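Local structure of N-carbamoylsarcosine amidase related protein (Thermoplasma acidophilum, 3EEF) at residues 13-18 against 26-31; 44-49 against 99-104; 126-131 against 159-164. The protein probably hydrolyses N-carbamoylsarcosine, as a zinc-containing amidase of the isochorismatase-like cysteine hydrolase family. All coordinates share one frame; numbering follows the deposited sequence.

Interaction 1. Residues 13-18 against 26-31; sequences EFIHGR and KTVGPA
I15 meets V28 through one methyl on each side, I15 CG2 lying 4.1 Å from V28 CG2. The contact joins the short helix 12-15 to the long helix 22-40 in the isochorismatase-type alpha/beta fold, where helices flank a parallel sheet. It is small, since the two backbones stay well separated: I15 CA and V28 CA are 8.5 Å apart. In I15 the CG2 branch runs opposite the backbone N, while CG1 sits beside that nitrogen with chi1 at -63°. This puts CG2 on V28, and chi2 near -61° then brings the other branch to T27, where I15 CD1 ends 4.2 Å from T27 OG1. That hydroxyl is hydrogen-bonded to the A24 carbonyl oxygen, so its polar partner is A24 and its touch on I15 is van der Waals only. I15 CG2 also sits over the centre of the H16 imidazole, 3.9 Å above its plane, and is thus shared between the ring and V28. Beyond V28 the helix is kinked at G29 and P30, whose nitrogens make no bond to the preceding turn. On the 13-18 side, E13 OE1 accepts from the backbone N of S66, the residue after the zinc ligand H65. The second carboxylate oxygen of E13 turns to R18 in a salt bridge of poor hydrogen-bond geometry, with R18 NE 3.0 Å from E13 OE2.

Interaction 2. Residues 44-49 against 99-104; sequences PVVYVN and TNLDMI
V46 spreads its two methyls over helix 101-107: V46 CG1 touches L101 CD1 at 3.7 Å, and V46 CG2 meets I104 CG2 at 4.1 Å. This is a helix packed on one face of the parallel sheet in the isochorismatase-type alpha/beta fold, with strand 45-50 supplying part of that face. L101 and I104 lie on the same side of the helix, about one turn apart, which lets the two branches of a single valine engage both. V48, two residues along the strand and facing the same way, adds a looser touch, V48 CG1 to L101 CD2 at 4.3 Å. The leucine fork therefore straddles two strand residues; chi1 of 176° carries its CG toward the strand, and chi2 of 58° turns CD1 to V46 and CD2 to V48. Y47, between the valines, points away and packs instead on I35 and R39 of helix 22-40. Around the apolar cluster, L88 of strand 86-90 touches V46 and I104, while V48 touches V6 and V8 of strand 3-8. Farther out, D102 forms salt bridges with R106 of its own helix and with R106 of the third subunit. An ST turn at T99, whose hydroxyl is also hydrogen-bonded to the G95 carbonyl oxygen, lies just before the helix: L101 N donates to T99 OG1 over 3.2 Å, at 157° about the hydrogen.

Interaction 3. Residues 126-131 against 159-164; sequences HTAADA and RVYGAT
Helix 123-133 comes close to segment 159-164 at Y161, with A129 CA only 6.7 Å from Y161 CA. The small side chains of A128 and A129 are consistent with so close an approach, and the Y161 ring packs against them. Y161 CE1 is 3.6 Å from A129 CA, and the backbone N of A129 stands 4.0 Å above the ring plane, toward the rim. A128 CB comes obliquely to Y161 CD2, 3.9 Å away. V160 CG1 sits over the opposite face, near the rim. With CG beside the backbone N (chi1 -54°), the tyrosine reaches along A129, so that Y161 OH passes 3.7 Å from A129 CB and goes on to hydrogen-bond H126 NE2 of the fourth subunit. H126 here bonds the fourth subunit's Y161 in return. A phenylalanine at Y161 would probably keep the ring packing but leave H126 NE2 of the fourth subunit without this partner. G162, with positive phi, turns the chain toward strand 164-166. The Y161 side chain also touches I138 of strand 137-141, as do A131 and A163, while A128 touches L115 of strand 112-116.

The three contacts are separate packing sites around the one parallel sheet, and none touches another. Interactions 1 and 2 lie on opposite sides of the chain's centre, their own centres about 20 Å apart, yet helix 22-40 of the first is followed in the chain by strand 45-50 of the second. Interactions 2 and 3 come closer, with nearest atoms about 5 Å apart. The zinc, bound by D50, H52, E58 and H65, relates to the first two: the side chains of V48 and I15 are about 11 Å and about 14 Å from the metal. Strand 45-50 itself ends in the ligand D50. Interaction 3 is away from the metal and lies at the interface with the fourth subunit, through Y161 and H126.

Interaction 1. Residues 13-18 against 26-31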
# COMPACT_ATOMS: atom_id res chain seq x y z
N GLU A 13 -5.63 -21.80 -17.81
CA GLU A 13 -4.29 -22.12 -18.25
C GLU A 13 -3.55 -23.00 -17.27
O GLU A 13 -2.69 -23.75 -17.68
CB GLU A 13 -3.49 -20.85 -18.53
CG GLU A 13 -2.04 -21.10 -18.98
CD GLU A 13 -1.41 -19.87 -19.57
OE1 GLU A 13 -2.10 -18.84 -19.64
OE2 GLU A 13 -0.23 -19.94 -19.97
N PHE A 14 -3.87 -22.90 -15.97
CA PHE A 14 -3.18 -23.73 -14.97
C PHE A 14 -3.88 -25.06 -14.68
O PHE A 14 -3.27 -25.94 -14.05
CB PHE A 14 -2.98 -22.96 -13.66
CG PHE A 14 -2.00 -21.80 -13.76
CD1 PHE A 14 -0.69 -22.01 -14.12
CD2 PHE A 14 -2.40 -20.52 -13.44
CE1 PHE A 14 0.21 -20.95 -14.20
CE2 PHE A 14 -1.51 -19.44 -13.49
CZ PHE A 14 -0.20 -19.66 -13.88
N ILE A 15 -5.13 -25.21 -15.14
CA ILE A 15 -5.96 -26.40 -14.86
C ILE A 15 -6.21 -27.19 -16.14
O ILE A 15 -6.02 -28.41 -16.17
CB ILE A 15 -7.34 -26.02 -14.26
CG1 ILE A 15 -7.20 -25.33 -12.90
CG2 ILE A 15 -8.22 -27.27 -14.06
CD1 ILE A 15 -6.53 -26.18 -11.83
N HIS A 16 -6.64 -26.49 -17.19
CA HIS A 16 -7.04 -27.11 -18.45
C HIS A 16 -6.05 -26.90 -19.58
O HIS A 16 -6.01 -27.72 -20.48
CB HIS A 16 -8.42 -26.63 -18.92
CG HIS A 16 -9.54 -27.08 -18.04
ND1 HIS A 16 -9.74 -28.40 -17.71
CD2 HIS A 16 -10.51 -26.38 -17.38
CE1 HIS A 16 -10.78 -28.51 -16.91
NE2 HIS A 16 -11.27 -27.30 -16.70
N GLY A 17 -5.26 -25.84 -19.55
CA GLY A 17 -4.48 -25.45 -20.74
C GLY A 17 -2.97 -25.60 -20.65
O GLY A 17 -2.47 -26.59 -20.17
N ARG A 18 -2.25 -24.57 -21.09
CA ARG A 18 -0.84 -24.68 -21.42
C ARG A 18 0.05 -25.13 -20.23
O ARG A 18 1.02 -25.86 -20.42
CB ARG A 18 -0.37 -23.34 -22.00
CG ARG A 18 1.05 -23.30 -22.52
CD ARG A 18 1.39 -21.93 -23.11
NE ARG A 18 1.70 -20.95 -22.07
CZ ARG A 18 2.82 -20.93 -21.35
NH1 ARG A 18 3.76 -21.84 -21.53
NH2 ARG A 18 3.00 -19.99 -20.42
N LYS A 26 -6.26 -32.17 -9.52
CA LYS A 26 -6.68 -32.80 -8.28
C LYS A 26 -7.41 -31.79 -7.33
O LYS A 26 -8.28 -32.21 -6.55
CB LYS A 26 -5.51 -33.52 -7.60
N THR A 27 -7.11 -30.47 -7.44
CA THR A 27 -7.70 -29.45 -6.52
C THR A 27 -9.16 -29.15 -6.78
O THR A 27 -9.86 -28.67 -5.88
CB THR A 27 -6.92 -28.08 -6.53
OG1 THR A 27 -7.03 -27.44 -7.82
CG2 THR A 27 -5.46 -28.32 -6.16
N VAL A 28 -9.62 -29.44 -7.99
CA VAL A 28 -10.95 -28.97 -8.42
C VAL A 28 -12.11 -29.50 -7.57
O VAL A 28 -12.94 -28.71 -7.11
CB VAL A 28 -11.22 -29.28 -9.87
CG1 VAL A 28 -12.61 -28.80 -10.25
CG2 VAL A 28 -10.16 -28.61 -10.73
N GLY A 29 -12.19 -30.80 -7.34
CA GLY A 29 -13.25 -31.37 -6.50
C GLY A 29 -13.35 -30.71 -5.13
O GLY A 29 -14.37 -30.09 -4.81
N PRO A 30 -12.29 -30.81 -4.33
CA PRO A 30 -12.19 -30.13 -3.03
C PRO A 30 -12.50 -28.63 -3.05
O PRO A 30 -13.14 -28.12 -2.13
CB PRO A 30 -10.74 -30.39 -2.61
CG PRO A 30 -10.45 -31.76 -3.21
CD PRO A 30 -11.15 -31.73 -4.56
N ALA A 31 -12.07 -27.93 -4.09
CA ALA A 31 -12.31 -26.50 -4.21
C ALA A 31 -13.81 -26.20 -4.34
O ALA A 31 -14.34 -25.33 -3.65
CB ALA A 31 -11.52 -25.91 -5.39

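Interaction 2. Residues 44-49 against 99-104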
# COMPACT_ATOMS: atom_id res chain seq x y z
N PRO A 44 -18.41 -14.53 2.48
CA PRO A 44 -17.83 -14.03 1.24
C PRO A 44 -16.89 -15.02 0.54
O PRO A 44 -16.09 -15.70 1.18
CB PRO A 44 -17.05 -12.79 1.69
CG PRO A 44 -17.46 -12.51 3.09
CD PRO A 44 -17.89 -13.82 3.65
N VAL A 45 -17.02 -15.07 -0.78
CA VAL A 45 -16.14 -15.86 -1.64
C VAL A 45 -15.52 -14.91 -2.64
O VAL A 45 -16.24 -14.18 -3.32
CB VAL A 45 -16.92 -16.91 -2.37
CG1 VAL A 45 -16.04 -17.54 -3.50
CG2 VAL A 45 -17.44 -17.97 -1.37
N VAL A 46 -14.19 -14.90 -2.70
CA VAL A 46 -13.46 -13.99 -3.55
C VAL A 46 -12.46 -14.72 -4.44
O VAL A 46 -11.54 -15.35 -3.95
CB VAL A 46 -12.67 -12.97 -2.69
CG1 VAL A 46 -11.92 -11.98 -3.61
CG2 VAL A 46 -13.61 -12.25 -1.69
N TYR A 47 -12.64 -14.61 -5.75
CA TYR A 47 -11.71 -15.17 -6.69
C TYR A 47 -10.69 -14.11 -7.01
O TYR A 47 -11.05 -12.98 -7.33
CB TYR A 47 -12.42 -15.60 -7.98
CG TYR A 47 -13.42 -16.74 -7.85
CD1 TYR A 47 -13.10 -18.04 -8.24
CD2 TYR A 47 -14.70 -16.52 -7.35
CE1 TYR A 47 -14.02 -19.07 -8.14
CE2 TYR A 47 -15.63 -17.55 -7.23
CZ TYR A 47 -15.29 -18.82 -7.63
OH TYR A 47 -16.22 -19.83 -7.52
N VAL A 48 -9.41 -14.48 -6.92
CA VAL A 48 -8.32 -13.60 -7.29
C VAL A 48 -7.51 -14.30 -8.41
O VAL A 48 -6.87 -15.30 -8.17
CB VAL A 48 -7.44 -13.22 -6.06
CG1 VAL A 48 -8.18 -12.34 -5.11
CG2 VAL A 48 -7.03 -14.44 -5.28
N ASN A 49 -7.56 -13.75 -9.63
CA ASN A 49 -7.01 -14.36 -10.85
C ASN A 49 -6.01 -13.50 -11.56
O ASN A 49 -6.27 -12.33 -11.86
CB ASN A 49 -8.14 -14.62 -11.82
CG ASN A 49 -9.28 -15.32 -11.17
OD1 ASN A 49 -9.09 -16.36 -10.54
ND2 ASN A 49 -10.48 -14.76 -11.28
N THR A 99 -4.76 -4.69 -5.64
CA THR A 99 -6.17 -5.12 -5.73
C THR A 99 -6.98 -4.48 -4.62
O THR A 99 -6.46 -3.82 -3.73
CB THR A 99 -6.35 -6.67 -5.65
OG1 THR A 99 -6.16 -7.17 -4.31
CG2 THR A 99 -5.40 -7.41 -6.60
N ASN A 100 -8.28 -4.72 -4.66
CA ASN A 100 -9.15 -4.25 -3.58
C ASN A 100 -9.56 -5.41 -2.67
O ASN A 100 -10.63 -5.38 -2.03
CB ASN A 100 -10.36 -3.54 -4.18
CG ASN A 100 -11.19 -4.44 -5.07
OD1 ASN A 100 -10.65 -5.23 -5.86
ND2 ASN A 100 -12.51 -4.30 -4.96
N LEU A 101 -8.70 -6.42 -2.58
CA LEU A 101 -9.03 -7.57 -1.76
C LEU A 101 -9.21 -7.13 -0.32
O LEU A 101 -10.15 -7.53 0.33
CB LEU A 101 -7.97 -8.67 -1.86
CG LEU A 101 -8.14 -9.90 -0.99
CD1 LEU A 101 -9.46 -10.59 -1.26
CD2 LEU A 101 -6.95 -10.83 -1.25
N ASP A 102 -8.31 -6.30 0.18
CA ASP A 102 -8.36 -5.95 1.57
C ASP A 102 -9.65 -5.17 1.83
O ASP A 102 -10.29 -5.35 2.86
CB ASP A 102 -7.12 -5.15 1.95
CG ASP A 102 -7.03 -4.92 3.44
OD1 ASP A 102 -7.11 -5.92 4.19
OD2 ASP A 102 -6.94 -3.74 3.85
N MSE A 103 -10.06 -4.35 0.89
CA MSE A 103 -11.28 -3.58 1.05
C MSE A 103 -12.49 -4.49 1.30
O MSE A 103 -13.28 -4.25 2.21
CB MSE A 103 -11.54 -2.73 -0.19
CG MSE A 103 -10.54 -1.63 -0.40
SE MSE A 103 -11.07 -0.36 -1.82
CE MSE A 103 -12.72 0.37 -0.91
N ILE A 104 -12.59 -5.53 0.50
CA ILE A 104 -13.73 -6.42 0.53
C ILE A 104 -13.77 -7.16 1.87
O ILE A 104 -14.85 -7.32 2.47
CB ILE A 104 -13.66 -7.47 -0.55
CG1 ILE A 104 -13.80 -6.83 -1.91
CG2 ILE A 104 -14.75 -8.56 -0.38
CD1 ILE A 104 -13.23 -7.71 -3.05

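Interaction 3. Residues 126-131 against 159-164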
# COMPACT_ATOMS: atom_id res chain seq x y z
N HIS A 126 2.11 -16.36 -1.16
CA HIS A 126 2.31 -14.92 -1.23
C HIS A 126 1.08 -14.17 -0.74
O HIS A 126 1.18 -13.22 0.02
CB HIS A 126 2.72 -14.51 -2.65
CG HIS A 126 4.17 -14.75 -2.92
ND1 HIS A 126 4.67 -16.00 -3.22
CD2 HIS A 126 5.24 -13.93 -2.83
CE1 HIS A 126 5.98 -15.92 -3.34
NE2 HIS A 126 6.35 -14.68 -3.12
N THR A 127 -0.09 -14.61 -1.17
CA THR A 127 -1.33 -14.13 -0.61
C THR A 127 -1.37 -14.31 0.92
O THR A 127 -1.81 -13.42 1.64
CB THR A 127 -2.48 -14.86 -1.26
OG1 THR A 127 -2.36 -14.65 -2.67
CG2 THR A 127 -3.85 -14.33 -0.76
N ALA A 128 -0.90 -15.46 1.40
CA ALA A 128 -0.87 -15.78 2.85
C ALA A 128 -0.03 -14.76 3.60
O ALA A 128 -0.45 -14.20 4.62
CB ALA A 128 -0.28 -17.18 3.07
N ALA A 129 1.16 -14.49 3.07
CA ALA A 129 2.09 -13.52 3.62
C ALA A 129 1.42 -12.18 3.84
O ALA A 129 1.49 -11.59 4.94
CB ALA A 129 3.32 -13.37 2.67
N ASP A 130 0.76 -11.70 2.81
CA ASP A 130 0.10 -10.39 2.89
C ASP A 130 -1.04 -10.36 3.89
O ASP A 130 -1.31 -9.32 4.46
CB ASP A 130 -0.40 -9.96 1.54
CG ASP A 130 0.65 -9.21 0.73
OD1 ASP A 130 1.58 -8.64 1.34
OD2 ASP A 130 0.54 -9.20 -0.52
N ALA A 131 -1.76 -11.49 4.02
CA ALA A 131 -2.85 -11.67 4.98
C ALA A 131 -2.32 -11.47 6.38
O ALA A 131 -2.91 -10.75 7.18
CB ALA A 131 -3.42 -13.09 4.83
N ARG A 159 4.71 -23.02 10.12
CA ARG A 159 5.81 -22.44 10.88
C ARG A 159 5.99 -20.93 10.63
O ARG A 159 6.38 -20.18 11.53
CB ARG A 159 7.10 -23.19 10.58
N VAL A 160 5.71 -20.47 9.41
CA VAL A 160 6.01 -19.09 9.03
C VAL A 160 4.79 -18.13 9.02
O VAL A 160 4.92 -16.94 9.33
CB VAL A 160 6.71 -19.03 7.68
CG1 VAL A 160 7.02 -17.52 7.33
CG2 VAL A 160 7.96 -19.92 7.72
N TYR A 161 3.62 -18.64 8.68
CA TYR A 161 2.42 -17.82 8.71
C TYR A 161 1.44 -18.22 9.81
O TYR A 161 0.30 -17.73 9.80
CB TYR A 161 1.71 -17.90 7.34
CG TYR A 161 2.63 -17.54 6.21
CD1 TYR A 161 3.36 -16.34 6.23
CD2 TYR A 161 2.80 -18.38 5.14
CE1 TYR A 161 4.21 -16.02 5.22
CE2 TYR A 161 3.67 -18.05 4.09
CZ TYR A 161 4.36 -16.88 4.14
OH TYR A 161 5.22 -16.56 3.13
N GLY A 162 1.85 -19.10 10.73
CA GLY A 162 0.97 -19.62 11.77
C GLY A 162 -0.33 -20.19 11.25
O GLY A 162 -1.32 -20.24 11.98
N ALA A 163 -0.36 -20.63 9.99
CA ALA A 163 -1.60 -21.14 9.36
C ALA A 163 -2.04 -22.42 10.02
O ALA A 163 -1.19 -23.23 10.46
CB ALA A 163 -1.42 -21.39 7.87
N THR A 164 -3.35 -22.62 10.10
CA THR A 164 -3.87 -23.92 10.46
C THR A 164 -4.33 -24.59 9.17
O THR A 164 -5.00 -23.97 8.35
CB THR A 164 -5.03 -23.82 11.44
OG1 THR A 164 -6.13 -23.20 10.77
CG2 THR A 164 -4.67 -23.01 12.66